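Local structure of LBCATS-a (Synthetic construct, 5EY5) at residues 46-52 with 95-101; 33-37 with 84-88. The protein probably acts as the alpha subunit of tryptophan synthase, cleaving indole-3-glycerol phosphate into indole and glyceraldehyde 3-phosphate. All blocks are in the same frame, centred on the assembly; numbering follows the deposited sequence.

In the fold
Both contacts join neighbouring beta-alpha units of one TIM barrel, at different depths. Interaction 1 pairs strands 48-51 and 97-100 in the barrel wall, its centre about 5 Å from the centre of the chain; interaction 2 pairs the helices that precede them, 30-42 and 78-91, in the outer layer, about 15 Å from that centre. The inner contact rests on main-chain hydrogen bonds and carries a ligand-binding carboxylate, whereas the helix pair packs through apolar side chains, largely buried but with Glu87 exposed at its border. The two layers mesh directly: Ile48 CD1 lies 3.5 Å from Val37 CG1, and Leu50 CD1 lies 3.9 Å from Met84 CE.

Interaction 1. Residues 46-52 with 95-101; sequences DIIELGI and VPIVFLT. With G3P (sn-glycerol-3-phosphate), chain E.
Ile48, Leu50, Ile97 and Phe99 form the outward, helix-facing side of two neighbouring parallel strands of a TIM barrel, 48-51 and 97-100. Ile48 CB meets Ile97 CD1 at 3.9 Å, Leu50 CD1 meets Ile97 CG2 at 4.0 Å, and Ile52 (chi1 m, chi2 m) lays CD1 over the Phe99 ring in a CH-pi contact, 3.8 Å from its centroid. On the barrel-interior side, Ile47 CG2 touches Val98 CG2 at 3.9 Å. Both backbones are extended; the axes of the two short strands approach to 4.6 Å and cross at -30°. In register, Ile48 faces Ile97, Glu49 Val98, Leu50 Phe99 and Gly51 Leu100. Five hydrogen bonds alternate across the pair: Ile48 N to Pro96 O (3.0 Å), Val98 N to Ile48 O (2.9 Å), Leu50 N to Val98 O (2.7 Å), Leu100 N to Leu50 O (2.8 Å) and Ile52 N to Leu100 O (2.8 Å). At the C-terminal end of the pair, one water donates to both Ile52 O and Thr101 OG1, 2.8 Å from each. Glu49 (chi1 m, chi2 t) extends into the pocket, where Leu100 CD1 lies 3.8 Å from C1 of sn-glycerol-3-phosphate and the ligand's O1 donates a 2.5 Å hydrogen bond to Glu49 OE2.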
loop_
_atom_site.group_PDB
_atom_site.type_symbol
_atom_site.label_atom_id
_atom_site.label_comp_id
_atom_site.label_asym_id
_atom_site.label_seq_id
_atom_site.Cartn_x
_atom_site.Cartn_y
_atom_site.Cartn_z
ATOM N N ASP A 46 45.097 -39.403 2.293
ATOM C CA ASP A 46 46.105 -39.304 1.247
ATOM C C ASP A 46 46.265 -37.892 0.740
ATOM O O ASP A 46 47.366 -37.498 0.348
ATOM C CB ASP A 46 45.747 -40.214 0.075
ATOM C CG ASP A 46 45.700 -41.668 0.469
ATOM O OD1 ASP A 46 46.783 -42.272 0.598
ATOM O OD2 ASP A 46 44.581 -42.202 0.646
ATOM N N ILE A 47 45.172 -37.147 0.723
ATOM C CA ILE A 47 45.144 -35.744 0.356
ATOM C C ILE A 47 44.166 -35.098 1.311
ATOM O O ILE A 47 43.162 -35.712 1.685
ATOM C CB ILE A 47 44.687 -35.523 -1.098
ATOM C CG1 ILE A 47 45.619 -36.252 -2.079
ATOM C CG2 ILE A 47 44.560 -34.013 -1.388
ATOM C CD1 ILE A 47 45.049 -36.396 -3.501
ATOM N N ILE A 48 44.461 -33.875 1.729
ATOM C CA ILE A 48 43.606 -33.160 2.662
ATOM C C ILE A 48 43.101 -31.913 1.971
ATOM O O ILE A 48 43.900 -31.109 1.463
ATOM C CB ILE A 48 44.333 -32.816 3.967
ATOM C CG1 ILE A 48 44.571 -34.094 4.765
ATOM C CG2 ILE A 48 43.515 -31.778 4.747
ATOM C CD1 ILE A 48 45.557 -33.940 5.875
ATOM N N GLU A 49 41.773 -31.771 1.925
ATOM C CA GLU A 49 41.127 -30.542 1.503
ATOM C C GLU A 49 40.869 -29.667 2.720
ATOM O O GLU A 49 40.280 -30.121 3.708
ATOM C CB GLU A 49 39.813 -30.831 0.778
ATOM C CG GLU A 49 39.976 -31.498 -0.574
ATOM C CD GLU A 49 38.642 -31.812 -1.245
ATOM O OE1 GLU A 49 38.649 -32.545 -2.253
ATOM O OE2 GLU A 49 37.595 -31.319 -0.767
ATOM N N LEU A 50 41.310 -28.417 2.638
ATOM C CA LEU A 50 41.039 -27.406 3.655
ATOM C C LEU A 50 40.103 -26.369 3.054
ATOM O O LEU A 50 40.442 -25.724 2.056
ATOM C CB LEU A 50 42.333 -26.745 4.142
ATOM C CG LEU A 50 43.203 -27.630 5.044
ATOM C CD1 LEU A 50 44.535 -26.941 5.383
ATOM C CD2 LEU A 50 42.454 -27.996 6.302
ATOM N N GLY A 51 38.924 -26.215 3.654
ATOM C CA GLY A 51 37.980 -25.216 3.186
ATOM C C GLY A 51 38.338 -23.849 3.724
ATOM O O GLY A 51 38.483 -23.667 4.939
ATOM N N ILE A 52 38.513 -22.888 2.821
ATOM C CA ILE A 52 38.729 -21.495 3.200
ATOM C C ILE A 52 37.354 -20.876 3.405
ATOM O O ILE A 52 36.551 -20.836 2.449
ATOM C CB ILE A 52 39.533 -20.723 2.150
ATOM C CG1 ILE A 52 40.881 -21.416 1.885
ATOM C CG2 ILE A 52 39.725 -19.277 2.594
ATOM C CD1 ILE A 52 41.575 -21.915 3.118
ATOM N N VAL A 95 52.351 -34.576 2.909
ATOM C CA VAL A 95 50.900 -34.684 2.680
ATOM C C VAL A 95 50.450 -33.613 1.694
ATOM O O VAL A 95 50.726 -32.419 1.911
ATOM C CB VAL A 95 50.140 -34.553 3.995
ATOM C CG1 VAL A 95 50.345 -33.165 4.580
ATOM C CG2 VAL A 95 48.661 -34.815 3.759
ATOM N N PRO A 96 49.740 -33.972 0.621
ATOM C CA PRO A 96 49.210 -32.945 -0.279
ATOM C C PRO A 96 48.087 -32.177 0.398
ATOM O O PRO A 96 47.207 -32.758 1.040
ATOM C CB PRO A 96 48.706 -33.745 -1.490
ATOM C CG PRO A 96 49.434 -35.068 -1.399
ATOM C CD PRO A 96 49.591 -35.328 0.065
ATOM N N ILE A 97 48.134 -30.859 0.257
ATOM C CA ILE A 97 47.138 -29.954 0.821
ATOM C C ILE A 97 46.461 -29.238 -0.336
ATOM O O ILE A 97 47.142 -28.719 -1.230
ATOM C CB ILE A 97 47.777 -28.942 1.794
ATOM C CG1 ILE A 97 48.349 -29.663 3.006
ATOM C CG2 ILE A 97 46.753 -27.870 2.238
ATOM C CD1 ILE A 97 47.283 -30.225 3.914
ATOM N N VAL A 98 45.130 -29.242 -0.331
ATOM C CA VAL A 98 44.312 -28.537 -1.313
ATOM C C VAL A 98 43.478 -27.505 -0.571
ATOM O O VAL A 98 42.849 -27.831 0.444
ATOM C CB VAL A 98 43.405 -29.504 -2.095
ATOM C CG1 VAL A 98 42.448 -28.726 -3.020
ATOM C CG2 VAL A 98 44.256 -30.479 -2.900
ATOM N N PHE A 99 43.499 -26.260 -1.062
ATOM C CA PHE A 99 42.595 -25.209 -0.599
ATOM C C PHE A 99 41.321 -25.251 -1.426
ATOM O O PHE A 99 41.377 -25.184 -2.660
ATOM C CB PHE A 99 43.217 -23.814 -0.722
ATOM C CG PHE A 99 44.067 -23.415 0.437
ATOM C CD1 PHE A 99 44.365 -24.323 1.438
ATOM C CD2 PHE A 99 44.565 -22.120 0.534
ATOM C CE1 PHE A 99 45.164 -23.948 2.515
ATOM C CE2 PHE A 99 45.353 -21.735 1.597
ATOM C CZ PHE A 99 45.653 -22.656 2.598
ATOM N N LEU A 100 40.173 -25.341 -0.750
ATOM C CA LEU A 100 38.881 -25.213 -1.408
ATOM C C LEU A 100 38.369 -23.838 -1.025
ATOM O O LEU A 100 38.139 -23.555 0.157
ATOM C CB LEU A 100 37.924 -26.337 -0.994
ATOM C CG LEU A 100 36.566 -26.443 -1.696
ATOM C CD1 LEU A 100 36.034 -27.875 -1.588
ATOM C CD2 LEU A 100 35.565 -25.435 -1.116
ATOM N N THR A 101 38.283 -22.948 -2.003
ATOM C CA THR A 101 37.946 -21.573 -1.684
ATOM C C THR A 101 37.053 -21.035 -2.781
ATOM O O THR A 101 37.263 -21.344 -3.949
ATOM C CB THR A 101 39.200 -20.689 -1.530
ATOM O OG1 THR A 101 38.813 -19.320 -1.323
ATOM C CG2 THR A 101 40.104 -20.773 -2.752
HETATM O O1 G3P E . 35.081 -31.561 -1.072
HETATM C C1 G3P E . 33.897 -30.925 -0.693
HETATM C C2 G3P E . 33.195 -31.703 0.414
HETATM O O2 G3P E . 32.267 -30.834 0.999
HETATM C C3 G3P E . 32.522 -32.985 -0.120
HETATM O O1P G3P E . 31.116 -32.907 -0.090
HETATM O O4P G3P E . 30.422 -32.422 2.326
HETATM O O2P G3P E . 28.836 -33.753 0.905
HETATM O O3P G3P E . 30.913 -34.788 1.659
HETATM P P G3P E . 30.299 -33.476 1.230
HETATM O O HOH W 1 36.494 -19.171 0.227
HETATM O O HOH W 2 35.264 -22.995 1.149
#

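Interaction 2. Residues 33-37 with 84-88; sequences TLELV and MVREL
Leu34, Met84 and Leu88 carry most of this helix-helix contact, with 76, 67 and 48 Å² covered respectively. Segments 33-37 and 84-88 are single turns inside the longer helices 30-42 and 78-91, each marked by an i+4 to i hydrogen bond: Val37 N to Thr33 O at 2.7 Å and Leu88 N to Met84 O at 2.8 Å. The axes of the two short segments run in broadly the same direction, crossing at -40° with a closest approach of 10.6 Å, a spacing filled by side chains. The nearest CA atoms are those of Leu34 and Met84, 6.8 Å apart. Leu34, with chi1 t and chi2 p, reaches across between Met84 and Leu88, residues one turn apart: its CD1 lies 4.1 Å from Met84 CG and 3.7 Å from Leu88 CG. Met84, chi1 t, directs its thioether back at the first helix, with SD 3.7 Å from Thr33 CG2 and CE 4.4 Å from Val37 CG2. Leu88, at an off-well chi1 of -118° with chi2 t, brings CD1 to a tight 3.3 Å from Val37 CG1. At the exposed border, Glu87 CB comes within 4.4 Å of Leu34 CD2, while its carboxylate leads away. Thr33 turns its hydroxyl to Gly26 N and Asp29 O in its own part of the chain. Inward, Thr33, Val37 and Met84 also rest on Leu50 of strand 48-51. Two adjacent helices running in broadly the same direction, packed over the strands that follow them, are characteristic of the outer layer of a TIM barrel.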
loop_
_atom_site.group_PDB
_atom_site.type_symbol
_atom_site.label_atom_id
_atom_site.label_comp_id
_atom_site.label_asym_id
_atom_site.label_seq_id
_atom_site.Cartn_x
_atom_site.Cartn_y
_atom_site.Cartn_z
ATOM N N THR A 33 42.269 -27.095 13.886
ATOM C CA THR A 33 42.464 -27.544 12.513
ATOM C C THR A 33 43.802 -28.247 12.357
ATOM O O THR A 33 43.885 -29.343 11.784
ATOM C CB THR A 33 42.391 -26.358 11.542
ATOM O OG1 THR A 33 41.166 -25.631 11.729
ATOM C CG2 THR A 33 42.474 -26.856 10.113
ATOM N N LEU A 34 44.871 -27.583 12.779
ATOM C CA LEU A 34 46.199 -28.181 12.782
ATOM C C LEU A 34 46.179 -29.564 13.423
ATOM O O LEU A 34 46.613 -30.550 12.821
ATOM C CB LEU A 34 47.167 -27.258 13.530
ATOM C CG LEU A 34 48.646 -27.579 13.359
ATOM C CD1 LEU A 34 48.936 -27.739 11.871
ATOM C CD2 LEU A 34 49.466 -26.461 13.957
ATOM N N GLU A 35 45.714 -29.647 14.675
ATOM C CA GLU A 35 45.563 -30.948 15.326
ATOM C C GLU A 35 44.782 -31.921 14.447
ATOM O O GLU A 35 45.157 -33.093 14.328
ATOM C CB GLU A 35 44.870 -30.787 16.676
ATOM C CG GLU A 35 45.783 -30.382 17.819
ATOM C CD GLU A 35 45.263 -30.860 19.173
ATOM O OE1 GLU A 35 44.417 -30.159 19.776
ATOM O OE2 GLU A 35 45.697 -31.948 19.626
ATOM N N LEU A 36 43.712 -31.443 13.799
ATOM C CA LEU A 36 42.877 -32.311 12.967
ATOM C C LEU A 36 43.633 -32.800 11.740
ATOM O O LEU A 36 43.594 -33.993 11.412
ATOM C CB LEU A 36 41.595 -31.583 12.554
ATOM C CG LEU A 36 40.618 -31.412 13.716
ATOM C CD1 LEU A 36 39.458 -30.500 13.346
ATOM C CD2 LEU A 36 40.126 -32.774 14.201
ATOM N N VAL A 37 44.333 -31.894 11.050
ATOM C CA VAL A 37 45.145 -32.304 9.907
ATOM C C VAL A 37 46.107 -33.406 10.315
ATOM O O VAL A 37 46.221 -34.439 9.641
ATOM C CB VAL A 37 45.898 -31.102 9.314
ATOM C CG1 VAL A 37 46.827 -31.573 8.188
ATOM C CG2 VAL A 37 44.901 -30.039 8.830
ATOM N N MET A 84 49.163 -21.482 9.081
ATOM C CA MET A 84 48.948 -22.831 9.588
ATOM C C MET A 84 49.556 -23.867 8.651
ATOM O O MET A 84 50.193 -24.823 9.106
ATOM C CB MET A 84 47.451 -23.088 9.782
ATOM C CG MET A 84 47.144 -24.317 10.623
ATOM S SD MET A 84 45.761 -25.238 9.941
ATOM C CE MET A 84 46.591 -26.019 8.565
ATOM N N VAL A 85 49.381 -23.692 7.336
ATOM C CA VAL A 85 50.009 -24.617 6.389
ATOM C C VAL A 85 51.527 -24.564 6.507
ATOM O O VAL A 85 52.211 -25.592 6.382
ATOM C CB VAL A 85 49.528 -24.322 4.948
ATOM C CG1 VAL A 85 50.257 -25.212 3.935
ATOM C CG2 VAL A 85 48.038 -24.536 4.853
ATOM N N ARG A 86 52.086 -23.391 6.799
ATOM C CA ARG A 86 53.535 -23.329 6.958
ATOM C C ARG A 86 53.979 -24.005 8.248
ATOM O O ARG A 86 55.003 -24.695 8.268
ATOM C CB ARG A 86 54.022 -21.881 6.892
ATOM C CG ARG A 86 54.013 -21.323 5.470
ATOM C CD ARG A 86 54.806 -20.029 5.342
ATOM N NE ARG A 86 54.337 -19.001 6.269
ATOM C CZ ARG A 86 53.360 -18.134 6.006
ATOM N NH1 ARG A 86 52.737 -18.160 4.831
ATOM N NH2 ARG A 86 53.007 -17.236 6.919
ATOM N N GLU A 87 53.218 -23.846 9.332
ATOM C CA GLU A 87 53.512 -24.639 10.521
ATOM C C GLU A 87 53.414 -26.121 10.199
ATOM O O GLU A 87 54.262 -26.916 10.617
ATOM C CB GLU A 87 52.569 -24.276 11.672
ATOM C CG GLU A 87 52.457 -22.791 11.939
ATOM C CD GLU A 87 53.808 -22.099 11.936
ATOM O OE1 GLU A 87 54.630 -22.379 12.837
ATOM O OE2 GLU A 87 54.052 -21.282 11.019
ATOM N N LEU A 88 52.397 -26.508 9.433
ATOM C CA LEU A 88 52.308 -27.891 8.980
ATOM C C LEU A 88 53.583 -28.317 8.267
ATOM O O LEU A 88 54.184 -29.343 8.601
ATOM C CB LEU A 88 51.108 -28.056 8.060
ATOM C CG LEU A 88 50.048 -29.022 8.567
ATOM C CD1 LEU A 88 48.832 -28.965 7.648
ATOM C CD2 LEU A 88 50.614 -30.447 8.680
#